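Local coordinates for protein 3-hydroxyacyl-thioester dehydratase X (Mycobacterium tuberculosis, PDB 4OOB) that catalyses the reversible hydration of (2E)-enoyl-CoA thioesters to (3R)-3-hydroxyacyl-CoA, accepting many chain lengths but favouring C8 to C12 acyl groups, at residues Glu94-His99 against Leu103-Val108; Leu126-Thr131 against Phe184-Val189; Ala198-Asn203 against Trp239-Arg244. One frame throughout, in Å; residues are numbered along the deposited sequence.

Interaction 1. Residues Glu94-His99 against Leu103-Val108; sequences ENLREH and LLVDLV
Glu94-His99 and Leu103-Val108 pair as the antiparallel arms of a beta hairpin near one edge of the hotdog sheet, at the protein surface, with a beta bulge in the first arm. The bulge follows from the register: Glu94 faces Asp106 and Arg97 faces Leu104, both hydrogen-bonded pairs, so the 94-99 arm carries one extra residue between them. Asn95, with a positive phi, lies in this interval.

Across the bulge the polar side chains converge on Asp106. Asn95 ND2 donates to Asp106 OD2 (3.0 Å) in a nearly straight bond, 169° at the hydrogen, and Arg97 NH1 forms a salt bridge with Asp106 OD1 (3.0 Å). Both donors reach the carboxylate from above its plane, and the guanidinium is turned 76° against it. Arg97 gets there because CG sits between the backbone N and carbonyl carbon (chi1 72°) and the chain bends at the next bond. NH1 also donates to Asn95 O (2.8 Å), while Leu104 CB lies over one guanidinium face and Asn95 ND2 lies above the other, offset toward its rim. On the opposite side of the sheet Glu98 CG touches Leu103 CD1 (3.6 Å).

Thr124 OG1 is a further hydrogen-bond partner of Asp106 OD1. Both oxygens of this buried carboxylate are therefore gripped, which would be expected to favour its ionised form, and the two NH1 bonds together with Leu104 CB fix the rotation of the guanidinium.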
# COMPACT_ATOMS: atom_id res chain seq x y z
N GLU A 94 -14.05 -1.55 9.96
CA GLU A 94 -14.63 -2.70 10.59
C GLU A 94 -13.52 -3.56 11.16
O GLU A 94 -12.34 -3.38 10.84
CB GLU A 94 -15.47 -3.48 9.54
CG GLU A 94 -14.74 -4.63 8.84
CD GLU A 94 -15.40 -5.13 7.51
OE1 GLU A 94 -15.10 -6.26 7.05
OE2 GLU A 94 -16.17 -4.38 6.89
N ASN A 95 -13.92 -4.52 11.98
CA ASN A 95 -13.07 -5.60 12.42
C ASN A 95 -11.93 -5.06 13.28
O ASN A 95 -10.78 -5.46 13.11
CB ASN A 95 -12.55 -6.35 11.19
CG ASN A 95 -12.03 -7.73 11.50
OD1 ASN A 95 -12.29 -8.28 12.55
ND2 ASN A 95 -11.27 -8.28 10.58
N LEU A 96 -12.25 -4.18 14.22
CA LEU A 96 -11.29 -3.80 15.26
C LEU A 96 -10.87 -5.01 15.99
O LEU A 96 -11.71 -5.71 16.51
CB LEU A 96 -11.86 -2.87 16.32
CG LEU A 96 -11.48 -1.41 16.27
CD1 LEU A 96 -10.02 -1.14 15.87
CD2 LEU A 96 -12.46 -0.78 15.28
N ARG A 97 -9.58 -5.23 16.07
CA ARG A 97 -9.12 -6.25 17.00
C ARG A 97 -7.70 -5.96 17.49
O ARG A 97 -6.94 -5.16 16.89
CB ARG A 97 -9.25 -7.67 16.41
CG ARG A 97 -8.29 -8.07 15.30
CD ARG A 97 -8.82 -7.58 13.98
NE ARG A 97 -8.07 -8.00 12.81
CZ ARG A 97 -8.04 -7.33 11.66
NH1 ARG A 97 -8.69 -6.16 11.44
NH2 ARG A 97 -7.32 -7.81 10.71
N GLU A 98 -7.40 -6.64 18.59
CA GLU A 98 -6.21 -6.43 19.35
C GLU A 98 -5.08 -7.17 18.74
O GLU A 98 -5.25 -8.19 18.14
CB GLU A 98 -6.42 -6.90 20.80
CG GLU A 98 -6.95 -5.84 21.77
CD GLU A 98 -6.82 -6.30 23.22
OE1 GLU A 98 -6.85 -7.49 23.47
OE2 GLU A 98 -6.69 -5.46 24.12
N HIS A 99 -3.90 -6.62 18.86
CA HIS A 99 -2.68 -7.20 18.39
C HIS A 99 -1.67 -6.86 19.51
O HIS A 99 -1.95 -6.06 20.37
CB HIS A 99 -2.34 -6.61 17.03
CG HIS A 99 -1.01 -7.01 16.49
ND1 HIS A 99 -0.88 -7.86 15.41
CD2 HIS A 99 0.25 -6.66 16.85
CE1 HIS A 99 0.40 -8.03 15.13
NE2 HIS A 99 1.11 -7.32 15.99
N LEU A 103 -3.89 -1.96 17.78
CA LEU A 103 -5.24 -2.24 17.37
C LEU A 103 -5.28 -2.19 15.83
O LEU A 103 -4.92 -1.20 15.21
CB LEU A 103 -6.18 -1.22 17.99
CG LEU A 103 -7.21 -1.53 19.09
CD1 LEU A 103 -6.96 -2.79 19.93
CD2 LEU A 103 -7.47 -0.34 19.99
N LEU A 104 -5.71 -3.31 15.25
CA LEU A 104 -5.86 -3.43 13.83
C LEU A 104 -7.29 -3.05 13.52
O LEU A 104 -8.21 -3.42 14.26
CB LEU A 104 -5.61 -4.88 13.34
CG LEU A 104 -4.28 -5.54 13.70
CD1 LEU A 104 -4.35 -7.06 13.57
CD2 LEU A 104 -3.16 -5.02 12.79
N VAL A 105 -7.46 -2.38 12.39
CA VAL A 105 -8.77 -2.14 11.82
C VAL A 105 -8.71 -2.34 10.31
O VAL A 105 -7.69 -2.04 9.68
CB VAL A 105 -9.24 -0.71 12.11
CG1 VAL A 105 -8.25 0.31 11.51
CG2 VAL A 105 -10.63 -0.51 11.55
N ASP A 106 -9.80 -2.81 9.74
CA ASP A 106 -9.89 -2.97 8.31
C ASP A 106 -10.63 -1.80 7.69
O ASP A 106 -11.70 -1.40 8.14
CB ASP A 106 -10.63 -4.24 7.96
CG ASP A 106 -9.85 -5.53 8.25
OD1 ASP A 106 -8.60 -5.55 8.47
OD2 ASP A 106 -10.55 -6.55 8.25
N LEU A 107 -10.06 -1.28 6.60
CA LEU A 107 -10.67 -0.16 5.82
C LEU A 107 -11.01 -0.69 4.45
O LEU A 107 -10.12 -1.08 3.72
CB LEU A 107 -9.68 0.98 5.70
CG LEU A 107 -9.58 2.01 6.83
CD1 LEU A 107 -10.37 1.65 8.04
CD2 LEU A 107 -8.15 2.33 7.20
N VAL A 108 -12.30 -0.77 4.15
CA VAL A 108 -12.78 -1.58 3.02
C VAL A 108 -13.31 -0.55 2.04
O VAL A 108 -14.19 0.26 2.38
CB VAL A 108 -13.85 -2.58 3.52
CG1 VAL A 108 -14.45 -3.40 2.41
CG2 VAL A 108 -13.26 -3.50 4.59

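Interaction 2. Residues Leu126-Thr131 against Phe184-Val189; sequences LHQQRT and FGFPTV
One long side chain, that of Gln128, makes this whole contact, reaching from the end of an interior strand of the sheet to Phe184 and Phe186 with a CA separation of 8.2 Å between Gln128 and Phe184. The two sides bury just 106 Å² in all. In the hotdog fold it joins the last residue of strand 116-128 to the loop that leaves helix 178-183. That helix ends in a Schellman motif, with Gly185 at positive phi as the C-prime residue, and the turn leaves the Phe184 carbonyl on the side of Gln128.

Gln128 spans the gap by starting with CG beside its own backbone N (chi1 -44°) and then running extended to the amide. The amide plane makes 55° with the Phe184 ring, so the two groups are not stacked. As modelled, Gln128 OE1 lies 3.0 Å from Phe184 O; the amide is probably turned over, so its atom assignment is doubtful. Gln128 and Phe186 also share a neighbour, Ile69 of strand 69-77, which places the contact beside the sheet, while Phe184 packs on Met66 in the loop before that strand. The same end of the amide comes within 4.0 Å of Phe186 CE2, measured to the atom modelled as Gln128 OE1.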
# COMPACT_ATOMS: atom_id res chain seq x y z
N LEU A 126 -2.42 -1.10 11.51
CA LEU A 126 -2.11 -1.28 12.94
C LEU A 126 -1.87 0.12 13.52
O LEU A 126 -0.94 0.86 13.09
CB LEU A 126 -0.85 -2.15 13.16
CG LEU A 126 -0.41 -2.37 14.63
CD1 LEU A 126 -1.35 -3.30 15.37
CD2 LEU A 126 1.00 -2.91 14.71
N HIS A 127 -2.75 0.50 14.43
CA HIS A 127 -2.58 1.72 15.20
C HIS A 127 -1.90 1.41 16.51
O HIS A 127 -2.49 0.84 17.42
CB HIS A 127 -3.92 2.37 15.41
CG HIS A 127 -4.56 2.79 14.12
ND1 HIS A 127 -4.07 3.83 13.36
CD2 HIS A 127 -5.65 2.33 13.47
CE1 HIS A 127 -4.83 3.99 12.29
NE2 HIS A 127 -5.79 3.08 12.33
N GLN A 128 -0.65 1.80 16.61
CA GLN A 128 0.14 1.40 17.76
C GLN A 128 -0.43 1.92 19.08
O GLN A 128 -0.95 3.07 19.19
CB GLN A 128 1.59 1.88 17.63
CG GLN A 128 2.25 1.71 16.29
CD GLN A 128 3.77 1.80 16.38
OE1 GLN A 128 4.43 2.51 15.60
NE2 GLN A 128 4.32 1.13 17.36
N GLN A 129 -0.24 1.07 20.10
CA GLN A 129 -0.70 1.29 21.49
C GLN A 129 -0.54 -0.02 22.25
O GLN A 129 -0.51 -1.09 21.63
CB GLN A 129 -2.18 1.72 21.56
CG GLN A 129 -3.13 0.71 20.96
CD GLN A 129 -4.40 1.33 20.42
OE1 GLN A 129 -5.35 1.48 21.13
NE2 GLN A 129 -4.42 1.64 19.14
N ARG A 130 -0.50 0.05 23.57
CA ARG A 130 -0.54 -1.17 24.41
C ARG A 130 -1.91 -1.80 24.35
O ARG A 130 -2.90 -1.11 24.41
CB ARG A 130 -0.24 -0.89 25.90
CG ARG A 130 0.51 -2.02 26.56
CD ARG A 130 0.71 -1.89 28.07
NE ARG A 130 -0.55 -2.32 28.59
CZ ARG A 130 -0.84 -3.51 29.06
NH1 ARG A 130 0.05 -4.44 29.29
NH2 ARG A 130 -2.09 -3.72 29.33
N THR A 131 -1.97 -3.12 24.28
CA THR A 131 -3.22 -3.87 24.42
C THR A 131 -3.03 -4.99 25.46
O THR A 131 -1.91 -5.28 25.86
CB THR A 131 -3.59 -4.55 23.09
OG1 THR A 131 -2.73 -5.69 22.86
CG2 THR A 131 -3.46 -3.56 21.92
N PHE A 184 7.66 7.21 17.21
CA PHE A 184 6.83 6.04 17.03
C PHE A 184 7.62 4.74 16.87
O PHE A 184 7.10 3.75 16.35
CB PHE A 184 5.79 6.28 15.92
CG PHE A 184 4.65 7.17 16.39
CD1 PHE A 184 3.62 6.64 17.17
CD2 PHE A 184 4.69 8.55 16.17
CE1 PHE A 184 2.61 7.45 17.64
CE2 PHE A 184 3.67 9.37 16.65
CZ PHE A 184 2.62 8.82 17.38
N GLY A 185 8.85 4.74 17.38
CA GLY A 185 9.62 3.51 17.56
C GLY A 185 10.55 3.16 16.42
O GLY A 185 11.07 2.09 16.40
N PHE A 186 10.77 4.06 15.45
CA PHE A 186 11.59 3.73 14.31
C PHE A 186 12.87 4.49 14.34
O PHE A 186 12.84 5.68 14.54
CB PHE A 186 10.87 4.11 13.03
CG PHE A 186 9.60 3.33 12.82
CD1 PHE A 186 9.67 1.98 12.53
CD2 PHE A 186 8.36 3.92 12.98
CE1 PHE A 186 8.51 1.25 12.34
CE2 PHE A 186 7.22 3.21 12.79
CZ PHE A 186 7.28 1.87 12.48
N PRO A 187 13.99 3.83 14.02
CA PRO A 187 15.28 4.53 14.13
C PRO A 187 15.60 5.48 13.00
O PRO A 187 16.50 6.27 13.15
CB PRO A 187 16.31 3.40 14.17
CG PRO A 187 15.63 2.26 13.44
CD PRO A 187 14.17 2.38 13.80
N THR A 188 14.93 5.36 11.86
CA THR A 188 15.01 6.37 10.81
C THR A 188 13.63 6.46 10.20
O THR A 188 12.72 5.69 10.56
CB THR A 188 16.01 5.99 9.68
OG1 THR A 188 15.47 4.93 8.85
CG2 THR A 188 17.25 5.50 10.23
N VAL A 189 13.49 7.35 9.23
CA VAL A 189 12.27 7.45 8.41
C VAL A 189 12.08 6.15 7.64
O VAL A 189 13.05 5.46 7.39
CB VAL A 189 12.39 8.63 7.45
CG1 VAL A 189 12.26 9.91 8.24
CG2 VAL A 189 13.75 8.61 6.71

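Interaction 3. Residues Ala198-Asn203 against Trp239-Arg244; sequences AAVLAN and WDLTLR
Val200 meets Leu241 through rotamers that aim one methyl from each at the other. At Val200 a chi1 of -63° leaves CG2 between the backbone N and the carbonyl carbon, and this branch touches Leu241 CD2 at 4.0 Å. The CB bond of Leu241 already points toward 198-203; chi1 of -79° sets CG anti to the carbonyl carbon, and an unusual chi2 of 24° sets where CD2 lies. The two meet at an oblique angle.

CD2 has a second neighbour: Leu201 CD2 is 4.2 Å from Leu241 CD2, these leucines crossing at about a right angle. The other branch of Val200 reaches further along the strand, CG1 lying 4.4 Å from Leu243 CD1.

In the hotdog fold this is apolar packing of the end of helix 193-199 on the sheet. Leu241 and Leu243 of strand 238-244 both point at the helix end, whereas Thr242 between them points away. Ala199 to Ala202 form a type I beta turn, and Leu201 N donates to Ala198 O (3.0 Å). The turn residues Val200 and Leu201 both reach Leu241, Val200 pointing at the strand and Leu201 only through CD2. Val200 also packs on Leu230 and Leu154, and Leu243 rests on Ala228, Leu253 and Leu154.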
# COMPACT_ATOMS: atom_id res chain seq x y z
N ALA A 198 3.62 -0.93 -4.77
CA ALA A 198 3.51 -0.51 -6.12
C ALA A 198 4.83 -0.82 -6.83
O ALA A 198 4.80 -1.45 -7.87
CB ALA A 198 3.19 0.96 -6.22
N ALA A 199 5.96 -0.41 -6.24
CA ALA A 199 7.29 -0.53 -6.90
C ALA A 199 7.64 -1.97 -7.37
O ALA A 199 8.23 -2.16 -8.42
CB ALA A 199 8.36 0.00 -5.99
N VAL A 200 7.21 -2.98 -6.61
CA VAL A 200 7.49 -4.41 -6.97
C VAL A 200 6.78 -4.92 -8.24
O VAL A 200 7.13 -5.97 -8.78
CB VAL A 200 7.20 -5.37 -5.80
CG1 VAL A 200 8.10 -5.06 -4.63
CG2 VAL A 200 5.73 -5.37 -5.43
N LEU A 201 5.81 -4.14 -8.75
CA LEU A 201 5.01 -4.56 -9.89
C LEU A 201 5.67 -4.18 -11.22
O LEU A 201 5.19 -4.54 -12.24
CB LEU A 201 3.59 -3.96 -9.79
CG LEU A 201 2.78 -4.29 -8.52
CD1 LEU A 201 1.37 -3.72 -8.57
CD2 LEU A 201 2.72 -5.81 -8.30
N ALA A 202 6.80 -3.49 -11.19
CA ALA A 202 7.38 -2.91 -12.41
C ALA A 202 7.72 -3.98 -13.41
O ALA A 202 8.25 -5.05 -13.04
CB ALA A 202 8.63 -2.12 -12.07
N ASN A 203 7.41 -3.70 -14.68
CA ASN A 203 7.65 -4.66 -15.78
C ASN A 203 6.64 -5.83 -15.73
O ASN A 203 5.78 -5.90 -16.63
CB ASN A 203 9.11 -5.18 -15.82
CG ASN A 203 10.15 -4.04 -15.81
OD1 ASN A 203 11.10 -4.05 -15.02
ND2 ASN A 203 9.96 -3.05 -16.69
N TRP A 239 1.83 -14.79 -9.88
CA TRP A 239 3.13 -14.41 -9.38
C TRP A 239 3.19 -14.43 -7.87
O TRP A 239 2.24 -14.02 -7.20
CB TRP A 239 3.47 -13.00 -9.85
CG TRP A 239 3.74 -12.86 -11.31
CD1 TRP A 239 4.96 -12.86 -11.91
CD2 TRP A 239 2.78 -12.62 -12.35
NE1 TRP A 239 4.81 -12.67 -13.27
CE2 TRP A 239 3.49 -12.50 -13.56
CE3 TRP A 239 1.39 -12.52 -12.38
CZ2 TRP A 239 2.85 -12.28 -14.78
CZ3 TRP A 239 0.76 -12.31 -13.59
CH2 TRP A 239 1.49 -12.19 -14.77
N ASP A 240 4.30 -14.93 -7.35
CA ASP A 240 4.62 -14.86 -5.92
C ASP A 240 5.81 -13.92 -5.79
O ASP A 240 6.82 -14.09 -6.51
CB ASP A 240 5.02 -16.23 -5.36
CG ASP A 240 3.84 -17.20 -5.25
OD1 ASP A 240 2.66 -16.81 -5.45
OD2 ASP A 240 4.12 -18.36 -4.93
N LEU A 241 5.67 -12.93 -4.92
CA LEU A 241 6.68 -11.87 -4.73
C LEU A 241 7.16 -11.86 -3.28
O LEU A 241 6.37 -12.01 -2.35
CB LEU A 241 6.09 -10.50 -5.05
CG LEU A 241 5.88 -9.91 -6.45
CD1 LEU A 241 5.75 -10.92 -7.54
CD2 LEU A 241 4.64 -9.03 -6.50
N THR A 242 8.48 -11.70 -3.11
CA THR A 242 9.07 -11.41 -1.82
C THR A 242 10.15 -10.37 -1.97
O THR A 242 11.08 -10.53 -2.79
CB THR A 242 9.72 -12.63 -1.16
OG1 THR A 242 8.77 -13.65 -1.05
CG2 THR A 242 10.11 -12.29 0.21
N LEU A 243 10.03 -9.31 -1.18
CA LEU A 243 11.04 -8.27 -1.11
C LEU A 243 11.74 -8.38 0.23
O LEU A 243 11.09 -8.33 1.25
CB LEU A 243 10.36 -6.89 -1.20
CG LEU A 243 11.25 -5.64 -1.18
CD1 LEU A 243 11.98 -5.45 -2.51
CD2 LEU A 243 10.49 -4.40 -0.80
N ARG A 244 13.05 -8.50 0.25
CA ARG A 244 13.81 -8.61 1.53
C ARG A 244 15.08 -7.75 1.60
O ARG A 244 15.49 -7.22 0.59
CB ARG A 244 14.14 -10.07 1.81
CG ARG A 244 14.44 -10.87 0.59
CD ARG A 244 14.95 -12.25 0.98
NE ARG A 244 14.02 -13.38 0.79
CZ ARG A 244 13.23 -13.90 1.74
NH1 ARG A 244 13.19 -13.37 2.96
NH2 ARG A 244 12.48 -14.96 1.45

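In the fold
All three interactions reach the same antiparallel sheet but at different depths. Interaction 3 is buried and wholly apolar, with methyl contacts and no hydrogen bond across it. Interaction 1 lies near the surface and is mostly polar, joining adjacent strands through backbone bonds and a charged cluster. Interaction 2 is partly buried and slight, tying a strand end to a loop. Interactions 1 and 2 adjoin, their centres about 16 Å apart: strands 102-113 and 116-128 are neighbours, Leu103 O lies 2.9 Å from His127 N, and His99 O lies 2.6 Å from Thr131 OG1, both probable hydrogen bonds. Interaction 3 sits across the chain's centre from interaction 1, nearest atoms about 16 Å apart.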